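Local coordinates for protein cystalysin (Treponema denticola, PDB 1C7O) that belongs to the class I and II aminotransferase family, whose members have the pyridoxal-phosphate-dependent transferase fold, at residues G324-W329 against R369-A374. Sequence-based numbering, arbitrary orientation.
Sequences GTYLQW and RINLAA. With PPG ((2E,3E)-4-(2-aminoethoxy)-2-[({3-hydroxy-2-methyl-5-[(phosphonooxy)methyl]pyridin-4-yl}methyl)imino]but-3-enoic acid), chain I.
Arg369 rises beside Leu327 from the same face of an antiparallel strand pair, and the leucine methyl CD1 lies 3.3 Å from NH1, over one face of the guanidinium near its rim. A bend at chi3 (68°) turns the arginine head across Leu327 toward the bound PPG. There NH1 gives a hydrogen bond to PPG O3B at 2.7 Å and NH2 another to PPG O2B at 2.8 Å, both nearly straight, a bidentate grip on the carboxylate. NH1 also meets Asn175 OD1, and NH2 the carbonyl of Ser37.

Where strand 367-371 ends, the Tyr326 ring takes the methyl of Ala373 over its centre, a CH-pi contact of 3.7 Å from CB to the ring centroid. Asn371 runs alongside the ring, its amide 24° from the ring plane, and its OD1 accepts from Ala373 N at 2.7 Å in an Asx turn that probably helps set this methyl in place. On the face of the sheet bearing Gln328 and Ile370, Gln328 CB packs 3.4 Å from Ile370 CG2, and Gln328 also touches Val306 of helix 289-313. With Leu327 over one guanidinium face and Pro176 and Phe360 also touching the arginine side chain, the arrangement is consistent with charge-paired recognition of a carboxylate, as in related aminotransferases.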
loop_
_atom_site.group_PDB
_atom_site.type_symbol
_atom_site.label_atom_id
_atom_site.label_comp_id
_atom_site.label_asym_id
_atom_site.label_seq_id
_atom_site.Cartn_x
_atom_site.Cartn_y
_atom_site.Cartn_z
ATOM N N GLY A 324 -9.407 -1.359 27.063
ATOM C CA GLY A 324 -8.563 -0.881 25.980
ATOM C C GLY A 324 -9.347 -0.553 24.721
ATOM O O GLY A 324 -10.519 -0.905 24.618
ATOM N N THR A 325 -8.684 0.095 23.762
ATOM C CA THR A 325 -9.294 0.531 22.506
ATOM C C THR A 325 -10.306 1.610 22.843
ATOM O O THR A 325 -10.447 1.991 24.002
ATOM C CB THR A 325 -10.034 -0.616 21.726
ATOM O OG1 THR A 325 -11.279 -0.935 22.365
ATOM C CG2 THR A 325 -9.166 -1.859 21.653
ATOM N N TYR A 326 -10.992 2.121 21.830
ATOM C CA TYR A 326 -11.998 3.148 22.060
ATOM C C TYR A 326 -13.278 2.665 21.425
ATOM O O TYR A 326 -14.127 3.450 21.017
ATOM C CB TYR A 326 -11.559 4.500 21.479
ATOM C CG TYR A 326 -11.163 4.508 20.008
ATOM C CD1 TYR A 326 -9.884 4.915 19.617
ATOM C CD2 TYR A 326 -12.079 4.170 19.005
ATOM C CE1 TYR A 326 -9.525 4.991 18.266
ATOM C CE2 TYR A 326 -11.732 4.246 17.653
ATOM C CZ TYR A 326 -10.452 4.657 17.291
ATOM O OH TYR A 326 -10.100 4.734 15.964
ATOM N N LEU A 327 -13.400 1.343 21.357
ATOM C CA LEU A 327 -14.564 0.677 20.789
ATOM C C LEU A 327 -15.287 -0.064 21.928
ATOM O O LEU A 327 -14.888 -1.162 22.331
ATOM C CB LEU A 327 -14.105 -0.300 19.709
ATOM C CG LEU A 327 -13.163 0.286 18.642
ATOM C CD1 LEU A 327 -12.601 -0.823 17.759
ATOM C CD2 LEU A 327 -13.919 1.311 17.799
ATOM N N GLN A 328 -16.348 0.554 22.442
ATOM C CA GLN A 328 -17.127 0.004 23.544
ATOM C C GLN A 328 -18.172 -1.010 23.088
ATOM O O GLN A 328 -18.919 -0.760 22.139
ATOM C CB GLN A 328 -17.786 1.148 24.311
ATOM C CG GLN A 328 -18.695 0.715 25.443
ATOM C CD GLN A 328 -18.959 1.841 26.422
ATOM O OE1 GLN A 328 -19.090 3.003 26.031
ATOM N NE2 GLN A 328 -19.046 1.504 27.704
ATOM N N TRP A 329 -18.217 -2.144 23.789
ATOM C CA TRP A 329 -19.119 -3.271 23.502
ATOM C C TRP A 329 -20.427 -3.119 24.295
ATOM O O TRP A 329 -20.439 -3.289 25.515
ATOM C CB TRP A 329 -18.399 -4.570 23.900
ATOM C CG TRP A 329 -18.907 -5.866 23.285
ATOM C CD1 TRP A 329 -19.140 -7.038 23.947
ATOM C CD2 TRP A 329 -19.170 -6.135 21.896
ATOM N NE1 TRP A 329 -19.527 -8.016 23.065
ATOM C CE2 TRP A 329 -19.555 -7.493 21.800
ATOM C CE3 TRP A 329 -19.112 -5.365 20.725
ATOM C CZ2 TRP A 329 -19.883 -8.099 20.581
ATOM C CZ3 TRP A 329 -19.440 -5.970 19.506
ATOM C CH2 TRP A 329 -19.821 -7.325 19.448
ATOM N N ARG A 369 -21.114 -2.105 18.687
ATOM C CA ARG A 369 -19.818 -1.520 19.018
ATOM C C ARG A 369 -19.857 -0.025 18.704
ATOM O O ARG A 369 -20.058 0.374 17.561
ATOM C CB ARG A 369 -18.696 -2.183 18.218
ATOM C CG ARG A 369 -17.326 -2.031 18.867
ATOM C CD ARG A 369 -16.220 -2.382 17.913
ATOM N NE ARG A 369 -16.142 -1.406 16.839
ATOM C CZ ARG A 369 -15.325 -1.509 15.799
ATOM N NH1 ARG A 369 -14.516 -2.555 15.700
ATOM N NH2 ARG A 369 -15.319 -0.566 14.862
ATOM N N ILE A 370 -19.668 0.799 19.726
ATOM C CA ILE A 370 -19.698 2.241 19.552
ATOM C C ILE A 370 -18.296 2.844 19.563
ATOM O O ILE A 370 -17.474 2.515 20.423
ATOM C CB ILE A 370 -20.535 2.898 20.665
ATOM C CG1 ILE A 370 -20.705 4.392 20.391
ATOM C CG2 ILE A 370 -19.858 2.678 22.017
ATOM C CD1 ILE A 370 -21.601 5.096 21.404
ATOM N N ASN A 371 -18.031 3.718 18.595
ATOM C CA ASN A 371 -16.733 4.385 18.496
ATOM C C ASN A 371 -16.738 5.603 19.409
ATOM O O ASN A 371 -17.455 6.567 19.154
ATOM C CB ASN A 371 -16.463 4.838 17.065
ATOM C CG ASN A 371 -15.065 5.372 16.889
ATOM O OD1 ASN A 371 -14.541 6.059 17.766
ATOM N ND2 ASN A 371 -14.449 5.068 15.750
ATOM N N LEU A 372 -15.921 5.557 20.457
ATOM C CA LEU A 372 -15.837 6.634 21.446
ATOM C C LEU A 372 -14.890 7.773 21.075
ATOM O O LEU A 372 -14.821 8.772 21.796
ATOM C CB LEU A 372 -15.417 6.051 22.807
ATOM C CG LEU A 372 -16.275 4.898 23.349
ATOM C CD1 LEU A 372 -15.552 4.171 24.460
ATOM C CD2 LEU A 372 -17.597 5.437 23.836
ATOM N N ALA A 373 -14.169 7.628 19.960
ATOM C CA ALA A 373 -13.213 8.648 19.526
ATOM C C ALA A 373 -13.893 9.803 18.806
ATOM O O ALA A 373 -13.799 9.941 17.581
ATOM C CB ALA A 373 -12.147 8.028 18.631
ATOM N N ALA A 374 -14.573 10.635 19.585
ATOM C CA ALA A 374 -15.284 11.790 19.061
ATOM C C ALA A 374 -15.525 12.727 20.228
ATOM O O ALA A 374 -15.363 12.331 21.377
ATOM C CB ALA A 374 -16.610 11.357 18.453
HETATM N N1 PPG I . -6.494 -5.140 13.496
HETATM C C2 PPG I . -7.474 -4.874 14.443
HETATM C C2A PPG I . -7.521 -5.815 15.601
HETATM C C3 PPG I . -8.316 -3.691 14.225
HETATM O O3 PPG I . -9.267 -3.524 15.213
HETATM C C4 PPG I . -8.123 -2.872 13.101
HETATM C C4A PPG I . -9.149 -1.768 12.830
HETATM C C5 PPG I . -7.024 -3.269 12.133
HETATM C C6 PPG I . -6.259 -4.401 12.393
HETATM C C5A PPG I . -6.774 -2.473 10.792
HETATM O OP4 PPG I . -5.370 -2.260 10.551
HETATM P P PPG I . -4.872 -1.678 9.128
HETATM O OP1 PPG I . -5.194 -2.727 8.132
HETATM O OP2 PPG I . -3.363 -1.417 9.271
HETATM O OP3 PPG I . -5.585 -0.393 8.937
HETATM N N4A PPG I . -10.302 -2.279 12.123
HETATM C CAI PPG I . -11.437 -1.370 11.886
HETATM C CBC PPG I . -12.655 -1.505 12.752
HETATM O O2B PPG I . -13.787 -0.707 12.556
HETATM O O3B PPG I . -12.654 -2.380 13.719
HETATM C CBI PPG I . -11.339 -0.331 10.897
HETATM C CGI PPG I . -12.035 -0.431 9.663
HETATM O OET PPG I . -11.734 -1.456 8.675
HETATM C CEI PPG I . -12.473 -1.054 7.429
HETATM C CFI PPG I . -11.911 0.282 6.894
HETATM N NI PPG I . -12.621 0.759 5.749
#